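AOC_like domain-containing protein (Frankia sp. Cc1.17, PDB 7DVI) catalyses an exo-selective intermolecular Diels-Alder reaction on non-natural substrates, and is an eight-stranded antiparallel barrel related to allene oxide cyclase. Local coordinates at residues R131-V136 / E144-L149; I97-W102 / V114-V119; S51-L56 / I66-Y71; T84-D89 / G101-N106. One frame throughout, in Å; residues are numbered along the deposited sequence.

Contact 1 (R131-V136 / E144-L149); sequences RREWRV and EARISL
Strands 131-135 and 144-149 run antiparallel, their axes 4.6 Å apart at the closest point and their directions at 166°. Three hydrogen-bonded pairs join them: Arg-131 with Ser-148, Glu-133 with Arg-146, and Arg-135 with Glu-144. In each pair the two residues exchange both backbone N-H...O bonds. The side chains of these pairs lie on one face of the sheet and are mostly charged. Glu-133 and Arg-146 lie side by side and point the same way. Arg-146 NH2 gives a salt bridge to Glu-133 OE1 at 2.9 Å. The oxygen is met from above the carboxylate plane, although it lies near the guanidinium plane. Glu-133 OE2 takes Arg-131 NE at 2.7 Å on its anti lone pair, in the guanidinium plane. The carboxylate is therefore held at both oxygens, which fixes its rotation. Further along, Arg-135 NE and NH2 both reach Glu-144 OE1, at 2.8 and 2.9 Å, so one oxygen carries both bonds. The extended Glu-144 chain, with CG anti to the backbone N (chi1 -172°), brings its carboxylate alongside this arginine. On the other face Ala-145 CB sits at the edge of the Arg-132 guanidinium, 3.5 Å from NH1. Trp-134 CD1 lies over one face of the same group. Arg-132 is salt-bridged to Glu-88 and Glu-30, and Arg-146 has a second partner in Glu-26. The hairpin sits between strand 114-121, bonded to Arg-132 and Trp-134, and strand 22-37, bonded to Ala-145, Ile-147 and Leu-149, where the last strand meets the first and closes the barrel.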
# COMPACT_ATOMS: atom_id res chain seq x y z
N ARG A 131 3.61 -8.73 5.04
CA ARG A 131 4.13 -7.47 5.60
C ARG A 131 5.54 -7.68 6.09
O ARG A 131 5.88 -8.81 6.51
CB ARG A 131 3.25 -7.01 6.75
CG ARG A 131 1.96 -6.37 6.27
CD ARG A 131 1.15 -5.87 7.44
NE ARG A 131 1.86 -4.86 8.25
CZ ARG A 131 1.88 -3.55 8.01
NH1 ARG A 131 1.29 -3.07 6.93
NH2 ARG A 131 2.51 -2.73 8.82
N ARG A 132 6.31 -6.61 5.95
CA ARG A 132 7.67 -6.43 6.49
C ARG A 132 7.46 -5.30 7.50
O ARG A 132 6.87 -4.30 7.14
CB ARG A 132 8.67 -6.05 5.40
CG ARG A 132 10.10 -5.87 5.89
CD ARG A 132 10.42 -4.58 6.62
NE ARG A 132 11.78 -4.16 6.36
CZ ARG A 132 12.81 -4.31 7.16
NH1 ARG A 132 12.66 -4.87 8.34
NH2 ARG A 132 13.99 -3.90 6.78
N GLU A 133 7.89 -5.51 8.73
CA GLU A 133 7.64 -4.57 9.85
C GLU A 133 8.95 -4.38 10.59
O GLU A 133 9.84 -5.24 10.46
CB GLU A 133 6.54 -5.11 10.76
CG GLU A 133 5.16 -5.05 10.17
CD GLU A 133 4.13 -5.90 10.89
OE1 GLU A 133 4.47 -6.54 11.92
OE2 GLU A 133 3.00 -5.97 10.39
N TRP A 134 9.05 -3.29 11.34
CA TRP A 134 10.25 -3.01 12.16
C TRP A 134 9.89 -1.92 13.17
O TRP A 134 8.85 -1.25 12.98
CB TRP A 134 11.46 -2.62 11.33
CG TRP A 134 11.20 -1.58 10.28
CD1 TRP A 134 10.66 -1.77 9.04
CD2 TRP A 134 11.52 -0.18 10.35
NE1 TRP A 134 10.58 -0.60 8.34
CE2 TRP A 134 11.13 0.40 9.12
CE3 TRP A 134 12.10 0.62 11.32
CZ2 TRP A 134 11.29 1.75 8.85
CZ3 TRP A 134 12.26 1.96 11.06
CH2 TRP A 134 11.84 2.51 9.85
N ARG A 135 10.75 -1.75 14.16
CA ARG A 135 10.67 -0.61 15.11
C ARG A 135 12.07 -0.28 15.62
O ARG A 135 12.95 -1.17 15.72
CB ARG A 135 9.69 -0.86 16.25
CG ARG A 135 10.04 -2.08 17.09
CD ARG A 135 9.36 -2.03 18.43
NE ARG A 135 9.49 -3.32 19.09
CZ ARG A 135 8.83 -3.67 20.19
NH1 ARG A 135 8.01 -2.83 20.78
NH2 ARG A 135 8.99 -4.88 20.70
N VAL A 136 12.27 1.01 15.90
CA VAL A 136 13.51 1.50 16.53
C VAL A 136 13.43 1.15 18.02
O VAL A 136 12.35 1.38 18.65
CB VAL A 136 13.65 3.00 16.27
CG1 VAL A 136 14.87 3.57 17.00
CG2 VAL A 136 13.71 3.25 14.76
N GLU A 144 14.54 -3.88 15.61
CA GLU A 144 13.84 -5.17 15.68
C GLU A 144 12.97 -5.26 14.43
O GLU A 144 12.30 -4.25 14.10
CB GLU A 144 12.95 -5.20 16.90
CG GLU A 144 12.34 -6.56 17.14
CD GLU A 144 11.36 -6.57 18.29
OE1 GLU A 144 11.24 -5.55 18.98
OE2 GLU A 144 10.65 -7.57 18.43
N ALA A 145 12.93 -6.41 13.78
CA ALA A 145 12.11 -6.60 12.56
C ALA A 145 11.29 -7.89 12.66
O ALA A 145 11.50 -8.75 13.57
CB ALA A 145 13.01 -6.51 11.36
N ARG A 146 10.24 -7.95 11.85
CA ARG A 146 9.45 -9.17 11.63
C ARG A 146 9.00 -9.22 10.18
O ARG A 146 8.84 -8.14 9.50
CB ARG A 146 8.34 -9.34 12.66
CG ARG A 146 7.15 -8.40 12.54
CD ARG A 146 6.20 -8.72 13.68
NE ARG A 146 5.57 -10.04 13.55
CZ ARG A 146 4.54 -10.31 12.77
NH1 ARG A 146 4.03 -11.53 12.76
NH2 ARG A 146 4.02 -9.39 11.97
N ILE A 147 8.86 -10.44 9.70
CA ILE A 147 8.41 -10.77 8.32
C ILE A 147 7.33 -11.82 8.44
O ILE A 147 7.51 -12.81 9.17
CB ILE A 147 9.61 -11.22 7.50
CG1 ILE A 147 10.67 -10.12 7.43
CG2 ILE A 147 9.18 -11.68 6.12
CD1 ILE A 147 11.98 -10.60 6.96
N SER A 148 6.20 -11.57 7.81
CA SER A 148 5.03 -12.44 7.92
C SER A 148 4.35 -12.51 6.54
O SER A 148 3.80 -11.49 6.11
CB SER A 148 4.18 -11.95 9.04
OG SER A 148 3.04 -12.74 9.18
N LEU A 149 4.49 -13.63 5.82
CA LEU A 149 3.87 -13.84 4.49
C LEU A 149 2.99 -15.10 4.52
O LEU A 149 3.35 -16.06 5.26
CB LEU A 149 4.98 -13.91 3.45
CG LEU A 149 5.47 -12.57 2.89
CD1 LEU A 149 6.46 -11.89 3.83
CD2 LEU A 149 6.13 -12.76 1.56

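Contact 2 (I97-W102 / V114-V119); sequences IHAEGW and VGYPAV. With EDO (1,2-ethanediol), chain E; EDO (1,2-ethanediol), chain F.
The Tyr-116 side chain packs against the backbone of Glu-100 and Gly-101. Its CG stands between the backbone N and carbonyl carbon (chi1 32°), which turns the ring that way. Its CB is 3.5 Å from Gly-101 CA, and its CG is 3.6 Å from Gly-101 N. A CB on Gly-101 would clash with Tyr-116 CB, and the backbone angles there also call for glycine. Ala-99 CB meets the ring at its edge, 4.0 Å from Tyr-116 CE1, and also packs on Ala-118 CB. Ile-97 CG2 extends this apolar row, touching Ala-118 CB at 3.7 Å. The strands are antiparallel. His-98 and Val-119 exchange both backbone bonds, and Glu-100 N donates to Pro-117 O. Beyond Gly-101 a water takes over: it donates to Trp-102 O and accepts from Gly-115 N. On the face of His-98 and Val-119, His-98 NE2 donates to Glu-100 OE1 at 2.6 Å. The bond is nearly straight (172°), lies in the imidazole plane and uses the anti lone pair of the carboxylate. Glu-100 OE2 is bonded to Tyr-85 OH, so the carboxylate joins two rings. An alanine in place of Glu-100 removes the carboxylate, and would probably leave His-98 NE2 and Tyr-85 OH without their shared partner. Trp-102 NE1 donates to O2 of a 1,2-ethanediol, probably from the crystallisation liquor, at 3.0 Å. Tyr-116 OH is bonded to Glu-88. Val-119 packs on Tyr-75 of the second subunit. Strand 95-104 lies between strand 82-92 and strand 114-121, and strand 114-121 is followed in the barrel by strand 129-135. Val-114 packs on helix 105-109.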
# COMPACT_ATOMS: atom_id res chain seq x y z
N ILE A 97 12.28 -11.29 -1.18
CA ILE A 97 11.02 -10.53 -0.90
C ILE A 97 11.21 -9.09 -1.40
O ILE A 97 12.30 -8.50 -1.18
CB ILE A 97 10.69 -10.54 0.60
CG1 ILE A 97 10.43 -11.96 1.11
CG2 ILE A 97 9.51 -9.61 0.91
CD1 ILE A 97 10.45 -12.06 2.61
N HIS A 98 10.20 -8.57 -2.09
CA HIS A 98 10.09 -7.12 -2.39
C HIS A 98 9.07 -6.51 -1.44
O HIS A 98 7.96 -7.04 -1.32
CB HIS A 98 9.75 -6.84 -3.86
CG HIS A 98 9.57 -5.38 -4.09
ND1 HIS A 98 10.62 -4.53 -3.99
CD2 HIS A 98 8.45 -4.63 -4.24
CE1 HIS A 98 10.18 -3.28 -4.14
NE2 HIS A 98 8.85 -3.32 -4.30
N ALA A 99 9.45 -5.40 -0.77
CA ALA A 99 8.55 -4.73 0.18
C ALA A 99 8.61 -3.20 -0.07
O ALA A 99 9.68 -2.68 -0.42
CB ALA A 99 8.91 -5.11 1.61
N GLU A 100 7.45 -2.56 -0.05
CA GLU A 100 7.34 -1.10 -0.23
C GLU A 100 6.01 -0.61 0.33
O GLU A 100 4.97 -1.34 0.33
CB GLU A 100 7.56 -0.69 -1.67
CG GLU A 100 6.38 -1.00 -2.58
CD GLU A 100 6.68 -0.49 -3.95
OE1 GLU A 100 7.47 -1.12 -4.64
OE2 GLU A 100 6.21 0.59 -4.27
N GLY A 101 6.06 0.62 0.85
CA GLY A 101 4.83 1.30 1.29
C GLY A 101 5.16 2.38 2.30
O GLY A 101 6.29 2.88 2.29
N TRP A 102 4.16 2.71 3.09
CA TRP A 102 4.09 3.97 3.88
C TRP A 102 4.41 3.70 5.33
O TRP A 102 3.88 2.71 5.92
CB TRP A 102 2.69 4.56 3.78
CG TRP A 102 2.35 5.06 2.43
CD1 TRP A 102 1.45 4.56 1.54
CD2 TRP A 102 2.91 6.23 1.81
NE1 TRP A 102 1.45 5.31 0.39
CE2 TRP A 102 2.29 6.38 0.56
CE3 TRP A 102 3.87 7.16 2.20
CZ2 TRP A 102 2.61 7.41 -0.32
CZ3 TRP A 102 4.17 8.19 1.33
CH2 TRP A 102 3.56 8.30 0.09
N VAL A 114 6.34 0.09 12.67
CA VAL A 114 5.89 0.49 11.32
C VAL A 114 6.00 -0.72 10.40
O VAL A 114 6.64 -1.72 10.76
CB VAL A 114 6.71 1.68 10.81
CG1 VAL A 114 6.59 2.89 11.75
CG2 VAL A 114 8.18 1.33 10.58
N GLY A 115 5.41 -0.61 9.22
CA GLY A 115 5.73 -1.52 8.10
C GLY A 115 4.75 -1.36 6.97
O GLY A 115 3.91 -0.41 6.98
N TYR A 116 4.84 -2.28 6.00
CA TYR A 116 4.12 -2.13 4.71
C TYR A 116 4.12 -3.47 3.97
O TYR A 116 4.82 -4.42 4.36
CB TYR A 116 4.83 -1.05 3.88
CG TYR A 116 6.32 -0.99 4.11
CD1 TYR A 116 7.19 -1.91 3.57
CD2 TYR A 116 6.86 0.00 4.91
CE1 TYR A 116 8.55 -1.86 3.84
CE2 TYR A 116 8.20 0.06 5.20
CZ TYR A 116 9.07 -0.89 4.68
OH TYR A 116 10.42 -0.79 4.96
N PRO A 117 3.31 -3.56 2.91
CA PRO A 117 3.16 -4.81 2.17
C PRO A 117 4.48 -5.34 1.59
O PRO A 117 5.36 -4.61 1.21
CB PRO A 117 2.15 -4.46 1.05
CG PRO A 117 1.37 -3.29 1.64
CD PRO A 117 2.39 -2.50 2.43
N ALA A 118 4.48 -6.67 1.49
CA ALA A 118 5.61 -7.46 0.99
C ALA A 118 5.05 -8.61 0.13
O ALA A 118 3.96 -9.11 0.41
CB ALA A 118 6.39 -7.97 2.17
N VAL A 119 5.80 -8.95 -0.91
CA VAL A 119 5.43 -10.04 -1.86
C VAL A 119 6.66 -10.92 -2.04
O VAL A 119 7.79 -10.40 -2.24
CB VAL A 119 4.91 -9.50 -3.22
CG1 VAL A 119 5.91 -8.60 -3.92
CG2 VAL A 119 4.49 -10.65 -4.14
C1 EDO E . -1.75 7.01 -1.85
O1 EDO E . -0.60 7.71 -1.44
C2 EDO E . -1.40 5.81 -2.58
O2 EDO E . -0.45 5.01 -1.89
C1 EDO F . 3.90 -2.29 -5.92
O1 EDO F . 5.07 -2.95 -6.27
C2 EDO F . 3.66 -1.18 -6.87
O2 EDO F . 3.66 -1.63 -8.19
O HOH W 1 3.83 1.83 8.65

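Contact 3 (S51-L56 / I66-Y71); sequences SYYDEL and ITIGRY. With EDO (1,2-ethanediol), chain G.
The hairpin of strands 49-57 and 63-76 forms the second and third staves of the antiparallel barrel, and 51-56 pairs with 66-71 along it. Tyr-52 with Gly-69 and Asp-54 with Thr-67 are hydrogen-bonded pairs, each exchanging two backbone bonds. The Tyr-52 ring folds over its cross-strand partner. Its CG stands between the backbone N and the carbonyl carbon (chi1 61°), which turns the ring back over the neighbouring strand. Gly-69 CA lies 4.0 Å from the ring centroid of Tyr-52, 21° off the normal, as a CH-pi contact. Tyr-52 CE2 is 3.5 Å from Gly-69 C. A CB on Gly-69 would clash with Tyr-52 OH, so glycine is what lets the ring lie down. Thr-67 CG2 and Tyr-71 CD1 stand at the ring edge, the latter 3.9 Å from Tyr-52 CD2. Replacing Tyr-52 by an alanine would probably uncover Gly-69 and open a gap beside Thr-67 and Tyr-71. Thr-67 CG2 also packs against Asp-54 CB at 3.7 Å and Leu-56 CD1 at 3.9 Å. On the other face Tyr-53 CE1 meets Ile-66 CG2 at 4.0 Å, the two side chains crossing obliquely. Strand 22-37 flanks 51-56, and strand 82-92 flanks 66-71. Asp-54 OD1 is bonded to Gln-32. The face of Tyr-52, Asp-54 and Thr-67 thus combines apolar packing with polar groups. Glu-88 OE1 is shared by the Thr-67 hydroxyl and, weakly, by that of Tyr-52, so the polar ends on this face are fixed by partners outside the hairpin.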
# COMPACT_ATOMS: atom_id res chain seq x y z
N SER A 51 19.12 5.98 1.65
CA SER A 51 19.33 4.60 1.14
C SER A 51 20.07 3.85 2.24
O SER A 51 20.91 4.47 2.99
CB SER A 51 20.08 4.59 -0.15
OG SER A 51 19.37 5.27 -1.18
N TYR A 52 19.84 2.55 2.30
CA TYR A 52 20.38 1.72 3.39
C TYR A 52 20.62 0.29 2.93
O TYR A 52 20.00 -0.23 1.97
CB TYR A 52 19.45 1.78 4.59
CG TYR A 52 18.07 1.25 4.34
CD1 TYR A 52 17.80 -0.10 4.41
CD2 TYR A 52 17.04 2.10 3.97
CE1 TYR A 52 16.53 -0.60 4.15
CE2 TYR A 52 15.77 1.61 3.71
CZ TYR A 52 15.52 0.25 3.76
OH TYR A 52 14.25 -0.23 3.58
N TYR A 53 21.56 -0.31 3.64
CA TYR A 53 21.99 -1.73 3.54
C TYR A 53 22.11 -2.24 4.97
O TYR A 53 22.97 -1.71 5.74
CB TYR A 53 23.28 -1.78 2.72
CG TYR A 53 24.15 -3.01 2.88
CD1 TYR A 53 23.62 -4.27 3.12
CD2 TYR A 53 25.52 -2.90 2.75
CE1 TYR A 53 24.44 -5.38 3.27
CE2 TYR A 53 26.35 -3.99 2.89
CZ TYR A 53 25.81 -5.23 3.15
OH TYR A 53 26.65 -6.29 3.25
N ASP A 54 21.24 -3.19 5.31
CA ASP A 54 21.08 -3.76 6.67
C ASP A 54 21.32 -5.25 6.58
O ASP A 54 21.05 -5.81 5.51
CB ASP A 54 19.68 -3.60 7.24
CG ASP A 54 19.30 -2.17 7.57
OD1 ASP A 54 20.13 -1.30 7.40
OD2 ASP A 54 18.17 -1.98 8.03
N GLU A 55 21.85 -5.85 7.64
CA GLU A 55 21.78 -7.31 7.83
C GLU A 55 20.58 -7.63 8.70
O GLU A 55 20.12 -6.75 9.46
CB GLU A 55 23.06 -7.83 8.47
CG GLU A 55 24.22 -7.88 7.51
CD GLU A 55 25.52 -8.36 8.15
OE1 GLU A 55 25.60 -8.45 9.40
OE2 GLU A 55 26.43 -8.68 7.40
N LEU A 56 20.08 -8.84 8.56
CA LEU A 56 19.05 -9.38 9.44
C LEU A 56 19.63 -10.66 10.05
O LEU A 56 20.19 -11.48 9.29
CB LEU A 56 17.79 -9.71 8.64
CG LEU A 56 16.89 -8.51 8.29
CD1 LEU A 56 17.53 -7.72 7.18
CD2 LEU A 56 15.51 -9.00 7.90
N ILE A 66 20.01 -10.09 4.10
CA ILE A 66 20.26 -8.63 3.97
C ILE A 66 19.00 -7.96 3.38
O ILE A 66 18.16 -8.64 2.75
CB ILE A 66 21.52 -8.32 3.14
CG1 ILE A 66 21.31 -8.61 1.65
CG2 ILE A 66 22.78 -9.00 3.69
CD1 ILE A 66 22.18 -7.80 0.72
N THR A 67 18.90 -6.65 3.56
CA THR A 67 17.94 -5.79 2.83
C THR A 67 18.69 -4.57 2.30
O THR A 67 19.61 -4.02 2.95
CB THR A 67 16.71 -5.44 3.67
OG1 THR A 67 15.90 -4.68 2.75
CG2 THR A 67 17.01 -4.63 4.91
N ILE A 68 18.32 -4.19 1.10
CA ILE A 68 18.84 -2.99 0.41
C ILE A 68 17.61 -2.17 0.01
O ILE A 68 16.68 -2.74 -0.59
CB ILE A 68 19.76 -3.36 -0.75
CG1 ILE A 68 21.06 -4.00 -0.25
CG2 ILE A 68 20.04 -2.12 -1.59
CD1 ILE A 68 22.08 -4.30 -1.31
N GLY A 69 17.59 -0.89 0.38
CA GLY A 69 16.37 -0.11 0.18
C GLY A 69 16.58 1.39 0.27
O GLY A 69 17.74 1.88 0.37
N ARG A 70 15.48 2.10 0.11
CA ARG A 70 15.53 3.59 0.18
C ARG A 70 14.21 4.08 0.74
O ARG A 70 13.19 3.29 0.83
CB ARG A 70 15.96 4.14 -1.17
CG ARG A 70 14.97 3.96 -2.32
CD ARG A 70 14.01 5.12 -2.51
NE ARG A 70 14.70 6.20 -3.22
CZ ARG A 70 14.14 7.36 -3.55
NH1 ARG A 70 12.91 7.64 -3.16
NH2 ARG A 70 14.82 8.26 -4.24
N TYR A 71 14.17 5.38 1.06
CA TYR A 71 12.95 6.00 1.61
C TYR A 71 12.95 7.50 1.28
O TYR A 71 13.99 8.05 0.97
CB TYR A 71 12.82 5.67 3.09
CG TYR A 71 13.96 6.20 3.91
CD1 TYR A 71 15.16 5.50 3.99
CD2 TYR A 71 13.87 7.43 4.56
CE1 TYR A 71 16.23 6.00 4.72
CE2 TYR A 71 14.92 7.92 5.32
CZ TYR A 71 16.12 7.23 5.37
OH TYR A 71 17.16 7.71 6.10
C1 EDO G . 13.37 10.91 -6.42
O1 EDO G . 13.79 10.85 -5.04
C2 EDO G . 11.89 11.00 -6.67
O2 EDO G . 11.03 10.07 -5.94

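Contact 4 (T84-D89 / G101-N106); sequences TYYSED and GWADFN. With EDO (1,2-ethanediol), chain E; EDO (1,2-ethanediol), chain R.
Tyr-85 has CG anti to the backbone N (chi1 -160°), while Trp-102 has CG anti to the carbonyl carbon (chi1 -68°), and these settings bring the two rings together at about a right angle. The pair belongs to the antiparallel hairpin of strands 82-92 and 95-104 in the barrel. Tyr-85 presents its edge to the Trp-102 face in a T-shaped stack. The planes are at 79° and the centroids of the six-membered rings 4.8 Å apart. Tyr-85 CD1 lies over the indole, 3.5 Å from Trp-102 CE2, and Tyr-85 CB makes a CH-pi contact with the same six-membered ring. Gly-101 O stands over one face of the Tyr-85 ring. Tyr-85 and Trp-102 form a non-hydrogen-bonded pair. On either side of it along the ladder, Thr-84 with Ala-103 and Tyr-86 with Gly-101 each exchange two backbone bonds. The side chains of Thr-84, Tyr-86 and Ala-103 lie on the other face. There Tyr-86 CE1 packs on Ala-103 CB at 3.7 Å. The Tyr-86 ring also meets the Tyr-71 ring and pairs edge-to-face with Trp-134. At the strand end the chain turns into helix 105-109. Asp-104 is the N-cap, its OD1 accepting from Asn-106 N at 2.9 Å, and also bonded to Val-82 N. Phe-105 follows and crosses Thr-84, whose hydroxyl is bonded to Val-82 O. Thr-84 OG1 touches Phe-105 CB at 3.4 Å.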
# COMPACT_ATOMS: atom_id res chain seq x y z
N THR A 84 6.16 8.89 4.70
CA THR A 84 7.48 8.49 4.20
C THR A 84 7.29 7.18 3.40
O THR A 84 6.70 6.22 3.96
CB THR A 84 8.44 8.36 5.39
OG1 THR A 84 8.44 9.59 6.12
CG2 THR A 84 9.87 8.10 4.97
N TYR A 85 7.82 7.14 2.18
CA TYR A 85 7.66 5.97 1.28
C TYR A 85 8.96 5.20 1.23
O TYR A 85 9.96 5.76 0.77
CB TYR A 85 7.18 6.38 -0.10
CG TYR A 85 6.56 5.22 -0.84
CD1 TYR A 85 5.24 4.88 -0.62
CD2 TYR A 85 7.32 4.39 -1.66
CE1 TYR A 85 4.65 3.81 -1.26
CE2 TYR A 85 6.74 3.32 -2.33
CZ TYR A 85 5.41 3.03 -2.11
OH TYR A 85 4.82 1.95 -2.71
N TYR A 86 8.87 3.93 1.64
CA TYR A 86 9.99 2.96 1.70
C TYR A 86 9.82 1.93 0.56
O TYR A 86 8.68 1.50 0.23
CB TYR A 86 9.98 2.21 3.03
CG TYR A 86 10.42 3.02 4.21
CD1 TYR A 86 9.54 3.87 4.85
CD2 TYR A 86 11.72 2.91 4.71
CE1 TYR A 86 9.93 4.63 5.94
CE2 TYR A 86 12.11 3.64 5.84
CZ TYR A 86 11.23 4.53 6.41
OH TYR A 86 11.60 5.27 7.49
N SER A 87 10.94 1.57 -0.04
CA SER A 87 11.06 0.48 -1.03
C SER A 87 12.34 -0.29 -0.76
O SER A 87 13.42 0.37 -0.72
CB SER A 87 11.08 1.03 -2.42
OG SER A 87 10.74 0.02 -3.33
N GLU A 88 12.24 -1.62 -0.69
CA GLU A 88 13.44 -2.44 -0.46
C GLU A 88 13.29 -3.85 -1.06
O GLU A 88 12.16 -4.34 -1.27
CB GLU A 88 13.72 -2.54 1.04
CG GLU A 88 12.68 -3.25 1.80
CD GLU A 88 12.76 -3.06 3.29
OE1 GLU A 88 13.92 -3.11 3.83
OE2 GLU A 88 11.67 -3.00 3.91
N ASP A 89 14.42 -4.51 -1.16
CA ASP A 89 14.52 -5.95 -1.53
C ASP A 89 15.32 -6.68 -0.44
O ASP A 89 16.45 -6.23 -0.13
CB ASP A 89 15.10 -6.05 -2.91
CG ASP A 89 14.25 -5.29 -3.92
OD1 ASP A 89 13.12 -5.71 -4.13
OD2 ASP A 89 14.73 -4.26 -4.43
N GLY A 101 6.06 0.62 0.85
CA GLY A 101 4.83 1.30 1.29
C GLY A 101 5.16 2.38 2.30
O GLY A 101 6.29 2.88 2.29
N TRP A 102 4.16 2.71 3.09
CA TRP A 102 4.09 3.97 3.88
C TRP A 102 4.41 3.70 5.33
O TRP A 102 3.88 2.71 5.92
CB TRP A 102 2.69 4.56 3.78
CG TRP A 102 2.35 5.06 2.43
CD1 TRP A 102 1.45 4.56 1.54
CD2 TRP A 102 2.91 6.23 1.81
NE1 TRP A 102 1.45 5.31 0.39
CE2 TRP A 102 2.29 6.38 0.56
CE3 TRP A 102 3.87 7.16 2.20
CZ2 TRP A 102 2.61 7.41 -0.32
CZ3 TRP A 102 4.17 8.19 1.33
CH2 TRP A 102 3.56 8.30 0.09
N ALA A 103 5.14 4.65 5.91
CA ALA A 103 5.34 4.77 7.36
C ALA A 103 5.25 6.27 7.75
O ALA A 103 5.67 7.18 6.98
CB ALA A 103 6.68 4.18 7.71
N ASP A 104 4.69 6.51 8.91
CA ASP A 104 4.76 7.83 9.59
C ASP A 104 6.16 7.97 10.19
O ASP A 104 6.52 7.18 11.10
CB ASP A 104 3.64 7.95 10.63
CG ASP A 104 3.59 9.32 11.33
OD1 ASP A 104 4.52 10.17 11.12
OD2 ASP A 104 2.62 9.53 12.04
N PHE A 105 6.95 8.91 9.71
CA PHE A 105 8.31 9.15 10.25
C PHE A 105 8.29 9.44 11.77
O PHE A 105 9.27 9.09 12.47
CB PHE A 105 9.04 10.18 9.41
CG PHE A 105 10.53 10.13 9.53
CD1 PHE A 105 11.25 9.07 9.00
CD2 PHE A 105 11.23 11.16 10.13
CE1 PHE A 105 12.63 9.03 9.07
CE2 PHE A 105 12.61 11.13 10.20
CZ PHE A 105 13.31 10.06 9.69
N ASN A 106 7.17 9.93 12.29
CA ASN A 106 6.99 10.21 13.74
C ASN A 106 6.94 8.88 14.48
O ASN A 106 7.65 8.76 15.49
CB ASN A 106 5.78 11.10 14.00
CG ASN A 106 6.01 12.50 13.47
OD1 ASN A 106 7.15 12.96 13.43
ND2 ASN A 106 4.97 13.16 13.02
C1 EDO E . -1.75 7.01 -1.85
O1 EDO E . -0.60 7.71 -1.44
C2 EDO E . -1.40 5.81 -2.58
O2 EDO E . -0.45 5.01 -1.89
C1 EDO R . 15.10 4.89 8.11
O1 EDO R . 13.77 4.81 8.49
C2 EDO R . 15.71 3.55 7.96
O2 EDO R . 17.14 3.56 8.00

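From the N terminus, contact 3 comes first and closes the turn between strands 49-57 and 63-76. Contact 4 then closes the turn between strands 82-92 and 95-104. Contact 2 begins on the same strand 95-104, sharing Gly-101 and Trp-102 with contact 4, and closes the loop that holds helix 105-109. Contact 1 closes the last hairpin. None lies wholly within another: contacts 4 and 2 overlap, and the rest follow in series. The strands stand round the barrel in chain order, so 63-76 pairs with 82-92 between contacts 3 and 4, and 114-121 with 129-135 between contacts 2 and 1. Glu-88 of segment 84-89 has partners on strands of the other three contacts.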